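Local coordinates for protein cytosolic phospholipase A2 delta (Homo sapiens, PDB 5IZ5) that hydrolyses glycerophospholipids at the sn-2 position in a calcium-dependent manner, with a preference for linoleic acid there, at residues B[283-297]-B[490-502]. The protein carries 3 engineered substitutions. Residues are numbered along the deposited sequence; the frame is centred on the assembly and turned at random.
Sequences AVHLGFNLCAEEQAF and YEVGFLKYGAFVP
His285 and Phe500 form an antiparallel hydrogen-bonded pair that sets strand 285-286 beside the beta hairpin of 492-494 and 499-501: His285 N gives to Phe500 O (2.7 Å), and Phe500 N returns a bond to His285 O. Past this pair Gly287 N reaches Gly498 O at 2.8 Å. Gly498, with positive phi in the G1 bulge of the hairpin, makes a CH-pi contact, its CA over one face of the Phe288 ring, 3.7 Å from the centroid; a CB there would run into Phe288 CZ. Val284 CG1 and Leu286 CD2 both pack on the Ala499 methyl. Beyond the strand, Cys291 N-caps helix 292-313; with SG between its own backbone N and carbonyl carbon (chi1 68°), it accepts from Glu294 N. A bridging water accepts from Cys291 N and donates to Glu294 OE1 (2.7 Å) and Glu491 OE2 (2.8 Å). Salt bridges to Arg668 and Arg665, respectively, probably offset these like charges. Tyr490 lies across the first helical turn: Glu293 CB makes a CH-pi contact over one ring face, 3.8 Å from the centroid, while Phe297 CB meets Tyr490 CE2. Replacing Tyr490 with an alanine is likely to leave both CB atoms without their ring, opening a gap between helix and hairpin. Backbone pairing thus fixes the strand, whereas CH-pi and apolar contacts and a water shared by two acidic groups join the helix start to the hairpin within the catalytic domain.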
loop_
_atom_site.group_PDB
_atom_site.type_symbol
_atom_site.label_atom_id
_atom_site.label_comp_id
_atom_site.label_asym_id
_atom_site.label_seq_id
_atom_site.Cartn_x
_atom_site.Cartn_y
_atom_site.Cartn_z
ATOM N N ALA B 283 6.365 6.234 15.294
ATOM C CA ALA B 283 5.045 5.658 15.109
ATOM C C ALA B 283 5.105 4.545 14.055
ATOM O O ALA B 283 4.266 3.655 14.035
ATOM C CB ALA B 283 4.051 6.730 14.702
ATOM N N VAL B 284 6.105 4.592 13.184
ATOM C CA VAL B 284 6.289 3.548 12.174
ATOM C C VAL B 284 7.197 2.440 12.721
ATOM O O VAL B 284 8.326 2.711 13.131
ATOM C CB VAL B 284 6.866 4.141 10.865
ATOM C CG1 VAL B 284 7.045 3.059 9.807
ATOM C CG2 VAL B 284 5.957 5.244 10.334
ATOM N N HIS B 285 6.690 1.203 12.703
ATOM C CA HIS B 285 7.416 0.004 13.131
ATOM C C HIS B 285 8.360 -0.442 12.012
ATOM O O HIS B 285 7.930 -0.704 10.897
ATOM C CB HIS B 285 6.435 -1.156 13.435
ATOM C CG HIS B 285 5.279 -0.785 14.325
ATOM N ND1 HIS B 285 4.058 -1.431 14.264
ATOM C CD2 HIS B 285 5.155 0.156 15.294
ATOM C CE1 HIS B 285 3.237 -0.905 15.158
ATOM N NE2 HIS B 285 3.876 0.061 15.793
ATOM N N LEU B 286 9.646 -0.532 12.315
ATOM C CA LEU B 286 10.640 -0.953 11.344
ATOM C C LEU B 286 11.201 -2.314 11.719
ATOM O O LEU B 286 11.903 -2.438 12.713
ATOM C CB LEU B 286 11.784 0.050 11.327
ATOM C CG LEU B 286 11.472 1.477 10.897
ATOM C CD1 LEU B 286 12.776 2.257 10.869
ATOM C CD2 LEU B 286 10.768 1.558 9.553
ATOM N N GLY B 287 10.924 -3.325 10.907
ATOM C CA GLY B 287 11.475 -4.658 11.137
ATOM C C GLY B 287 10.861 -5.657 10.184
ATOM O O GLY B 287 9.753 -5.443 9.704
ATOM N N PHE B 288 11.578 -6.748 9.923
ATOM C CA PHE B 288 11.123 -7.772 8.975
ATOM C C PHE B 288 10.631 -9.047 9.630
ATOM O O PHE B 288 10.618 -10.109 9.020
ATOM C CB PHE B 288 12.235 -8.100 7.989
ATOM C CG PHE B 288 12.459 -7.024 6.994
ATOM C CD1 PHE B 288 11.691 -6.972 5.844
ATOM C CD2 PHE B 288 13.409 -6.042 7.223
ATOM C CE1 PHE B 288 11.882 -5.973 4.922
ATOM C CE2 PHE B 288 13.608 -5.035 6.307
ATOM C CZ PHE B 288 12.842 -5.001 5.149
ATOM N N ASN B 289 10.217 -8.954 10.876
ATOM C CA ASN B 289 9.612 -10.090 11.510
ATOM C C ASN B 289 8.266 -9.650 11.994
ATOM O O ASN B 289 7.888 -8.488 11.845
ATOM C CB ASN B 289 10.529 -10.649 12.594
ATOM C CG ASN B 289 11.635 -11.521 12.008
ATOM O OD1 ASN B 289 11.397 -12.649 11.551
ATOM N ND2 ASN B 289 12.846 -10.992 11.994
ATOM N N LEU B 290 7.526 -10.599 12.527
ATOM C CA LEU B 290 6.161 -10.355 12.909
ATOM C C LEU B 290 6.163 -9.438 14.120
ATOM O O LEU B 290 7.098 -9.460 14.911
ATOM C CB LEU B 290 5.466 -11.676 13.202
ATOM C CG LEU B 290 5.472 -12.688 12.051
ATOM C CD1 LEU B 290 4.735 -13.949 12.464
ATOM C CD2 LEU B 290 4.867 -12.110 10.775
ATOM N N CYS B 291 5.135 -8.604 14.233
ATOM C CA CYS B 291 5.050 -7.668 15.339
ATOM C C CYS B 291 4.608 -8.395 16.602
ATOM O O CYS B 291 4.043 -9.497 16.534
ATOM C CB CYS B 291 4.080 -6.530 15.023
ATOM S SG CYS B 291 2.355 -7.036 14.926
ATOM N N ALA B 292 4.861 -7.762 17.744
ATOM C CA ALA B 292 4.568 -8.356 19.050
ATOM C C ALA B 292 3.129 -8.848 19.138
ATOM O O ALA B 292 2.880 -9.955 19.606
ATOM C CB ALA B 292 4.850 -7.353 20.160
ATOM N N GLU B 293 2.190 -8.030 18.671
ATOM C CA GLU B 293 0.772 -8.386 18.717
ATOM C C GLU B 293 0.448 -9.644 17.904
ATOM O O GLU B 293 -0.359 -10.465 18.335
ATOM C CB GLU B 293 -0.094 -7.222 18.240
ATOM C CG GLU B 293 -0.125 -6.019 19.188
ATOM C CD GLU B 293 -1.183 -6.122 20.280
ATOM O OE1 GLU B 293 -2.028 -7.051 20.281
ATOM O OE2 GLU B 293 -1.171 -5.239 21.158
ATOM N N GLU B 294 1.076 -9.805 16.741
ATOM C CA GLU B 294 0.839 -11.001 15.926
ATOM C C GLU B 294 1.458 -12.234 16.588
ATOM O O GLU B 294 0.853 -13.297 16.592
ATOM C CB GLU B 294 1.364 -10.844 14.490
ATOM C CG GLU B 294 1.129 -12.091 13.635
ATOM C CD GLU B 294 1.299 -11.876 12.134
ATOM O OE1 GLU B 294 1.287 -10.714 11.670
ATOM O OE2 GLU B 294 1.432 -12.890 11.409
ATOM N N GLN B 295 2.659 -12.086 17.140
ATOM C CA GLN B 295 3.299 -13.176 17.882
ATOM C C GLN B 295 2.440 -13.634 19.058
ATOM O O GLN B 295 2.247 -14.831 19.263
ATOM C CB GLN B 295 4.667 -12.753 18.394
ATOM C CG GLN B 295 5.721 -12.718 17.315
ATOM C CD GLN B 295 7.053 -12.221 17.841
ATOM O OE1 GLN B 295 7.525 -12.661 18.895
ATOM N NE2 GLN B 295 7.676 -11.303 17.104
ATOM N N ALA B 296 1.921 -12.673 19.817
ATOM C CA ALA B 296 1.020 -12.976 20.924
ATOM C C ALA B 296 -0.238 -13.669 20.421
ATOM O O ALA B 296 -0.705 -14.636 21.021
ATOM C CB ALA B 296 0.664 -11.709 21.683
ATOM N N PHE B 297 -0.785 -13.183 19.310
ATOM C CA PHE B 297 -1.953 -13.827 18.721
ATOM C C PHE B 297 -1.660 -15.290 18.381
ATOM O O PHE B 297 -2.506 -16.155 18.587
ATOM C CB PHE B 297 -2.434 -13.092 17.465
ATOM C CG PHE B 297 -3.359 -13.912 16.614
ATOM C CD1 PHE B 297 -4.703 -13.986 16.916
ATOM C CD2 PHE B 297 -2.876 -14.640 15.538
ATOM C CE1 PHE B 297 -5.562 -14.752 16.156
ATOM C CE2 PHE B 297 -3.727 -15.413 14.770
ATOM C CZ PHE B 297 -5.073 -15.468 15.077
ATOM N N TYR B 490 -3.745 -5.655 13.320
ATOM C CA TYR B 490 -2.584 -5.214 14.086
ATOM C C TYR B 490 -1.692 -4.218 13.351
ATOM O O TYR B 490 -1.165 -3.296 13.975
ATOM C CB TYR B 490 -1.735 -6.415 14.531
ATOM C CG TYR B 490 -2.470 -7.392 15.419
ATOM C CD1 TYR B 490 -3.194 -6.953 16.525
ATOM C CD2 TYR B 490 -2.431 -8.761 15.165
ATOM C CE1 TYR B 490 -3.861 -7.843 17.343
ATOM C CE2 TYR B 490 -3.107 -9.659 15.975
ATOM C CZ TYR B 490 -3.817 -9.195 17.061
ATOM O OH TYR B 490 -4.484 -10.073 17.874
ATOM N N GLU B 491 -1.490 -4.396 12.048
ATOM C CA GLU B 491 -0.646 -3.461 11.320
ATOM C C GLU B 491 -0.840 -3.455 9.806
ATOM O O GLU B 491 -1.301 -4.435 9.206
ATOM C CB GLU B 491 0.836 -3.673 11.662
ATOM C CG GLU B 491 1.343 -5.090 11.508
ATOM C CD GLU B 491 2.844 -5.221 11.728
ATOM O OE1 GLU B 491 3.452 -4.346 12.377
ATOM O OE2 GLU B 491 3.419 -6.217 11.250
ATOM N N VAL B 492 -0.482 -2.311 9.225
ATOM C CA VAL B 492 -0.595 -2.041 7.806
ATOM C C VAL B 492 0.778 -1.590 7.335
ATOM O O VAL B 492 1.386 -0.705 7.944
ATOM C CB VAL B 492 -1.612 -0.914 7.541
ATOM C CG1 VAL B 492 -1.678 -0.591 6.059
ATOM C CG2 VAL B 492 -2.994 -1.293 8.066
ATOM N N GLY B 493 1.282 -2.200 6.270
ATOM C CA GLY B 493 2.607 -1.845 5.792
ATOM C C GLY B 493 3.132 -2.567 4.576
ATOM O O GLY B 493 2.456 -3.404 3.980
ATOM N N PHE B 494 4.363 -2.208 4.229
ATOM C CA PHE B 494 5.027 -2.677 3.037
ATOM C C PHE B 494 5.881 -3.875 3.367
ATOM O O PHE B 494 6.795 -3.770 4.184
ATOM C CB PHE B 494 5.957 -1.582 2.482
ATOM C CG PHE B 494 5.248 -0.448 1.827
ATOM C CD1 PHE B 494 5.208 -0.363 0.443
ATOM C CD2 PHE B 494 4.661 0.569 2.581
ATOM C CE1 PHE B 494 4.574 0.693 -0.175
ATOM C CE2 PHE B 494 4.023 1.627 1.965
ATOM C CZ PHE B 494 3.980 1.685 0.582
ATOM N N LEU B 495 5.612 -4.993 2.698
ATOM C CA LEU B 495 6.448 -6.184 2.831
ATOM C C LEU B 495 7.898 -5.907 2.369
ATOM O O LEU B 495 8.854 -6.300 3.021
ATOM C CB LEU B 495 5.829 -7.356 2.051
ATOM C CG LEU B 495 4.439 -7.837 2.503
ATOM C CD1 LEU B 495 3.879 -8.889 1.548
ATOM C CD2 LEU B 495 4.464 -8.373 3.927
ATOM N N LYS B 496 8.056 -5.182 1.268
ATOM C CA LYS B 496 9.386 -4.870 0.725
ATOM C C LYS B 496 10.279 -4.035 1.673
ATOM O O LYS B 496 11.490 -4.266 1.762
ATOM C CB LYS B 496 9.230 -4.130 -0.611
ATOM C CG LYS B 496 10.514 -3.846 -1.396
ATOM C CD LYS B 496 10.407 -2.543 -2.202
ATOM C CE LYS B 496 9.671 -2.706 -3.507
ATOM N NZ LYS B 496 9.959 -1.553 -4.398
ATOM N N TYR B 497 9.691 -3.074 2.381
ATOM C CA TYR B 497 10.476 -2.125 3.195
ATOM C C TYR B 497 10.504 -2.471 4.692
ATOM O O TYR B 497 11.225 -1.828 5.477
ATOM C CB TYR B 497 9.942 -0.701 3.025
ATOM C CG TYR B 497 9.947 -0.164 1.611
ATOM C CD1 TYR B 497 11.131 0.166 0.972
ATOM C CD2 TYR B 497 8.763 0.048 0.932
ATOM C CE1 TYR B 497 11.130 0.666 -0.325
ATOM C CE2 TYR B 497 8.744 0.553 -0.353
ATOM C CZ TYR B 497 9.933 0.861 -0.979
ATOM O OH TYR B 497 9.923 1.362 -2.258
ATOM N N GLY B 498 9.717 -3.471 5.091
ATOM C CA GLY B 498 9.648 -3.871 6.489
ATOM C C GLY B 498 9.209 -2.735 7.397
ATOM O O GLY B 498 9.809 -2.495 8.440
ATOM N N ALA B 499 8.145 -2.052 7.000
ATOM C CA ALA B 499 7.722 -0.826 7.667
ATOM C C ALA B 499 6.211 -0.796 7.767
ATOM O O ALA B 499 5.516 -0.907 6.763
ATOM C CB ALA B 499 8.240 0.385 6.907
ATOM N N PHE B 500 5.710 -0.647 8.987
ATOM C CA PHE B 500 4.303 -0.837 9.273
ATOM C C PHE B 500 3.786 0.192 10.278
ATOM O O PHE B 500 4.535 0.710 11.105
ATOM C CB PHE B 500 4.083 -2.255 9.825
ATOM C CG PHE B 500 4.243 -3.353 8.800
ATOM C CD1 PHE B 500 3.130 -3.955 8.225
ATOM C CD2 PHE B 500 5.503 -3.803 8.432
ATOM C CE1 PHE B 500 3.273 -4.961 7.275
ATOM C CE2 PHE B 500 5.658 -4.808 7.482
ATOM C CZ PHE B 500 4.538 -5.387 6.902
ATOM N N VAL B 501 2.488 0.458 10.221
ATOM C CA VAL B 501 1.821 1.256 11.237
ATOM C C VAL B 501 0.551 0.549 11.675
ATOM O O VAL B 501 0.012 -0.268 10.932
ATOM C CB VAL B 501 1.452 2.664 10.733
ATOM C CG1 VAL B 501 2.708 3.471 10.436
ATOM C CG2 VAL B 501 0.546 2.584 9.513
ATOM N N PRO B 502 0.068 0.857 12.887
ATOM C CA PRO B 502 -1.228 0.328 13.274
ATOM C C PRO B 502 -2.316 0.827 12.327
ATOM O O PRO B 502 -2.223 1.944 11.820
ATOM C CB PRO B 502 -1.452 0.891 14.685
ATOM C CG PRO B 502 -0.125 1.348 15.169
ATOM C CD PRO B 502 0.691 1.671 13.952
HETATM O O HOH W 1 3.234 -8.843 12.126
#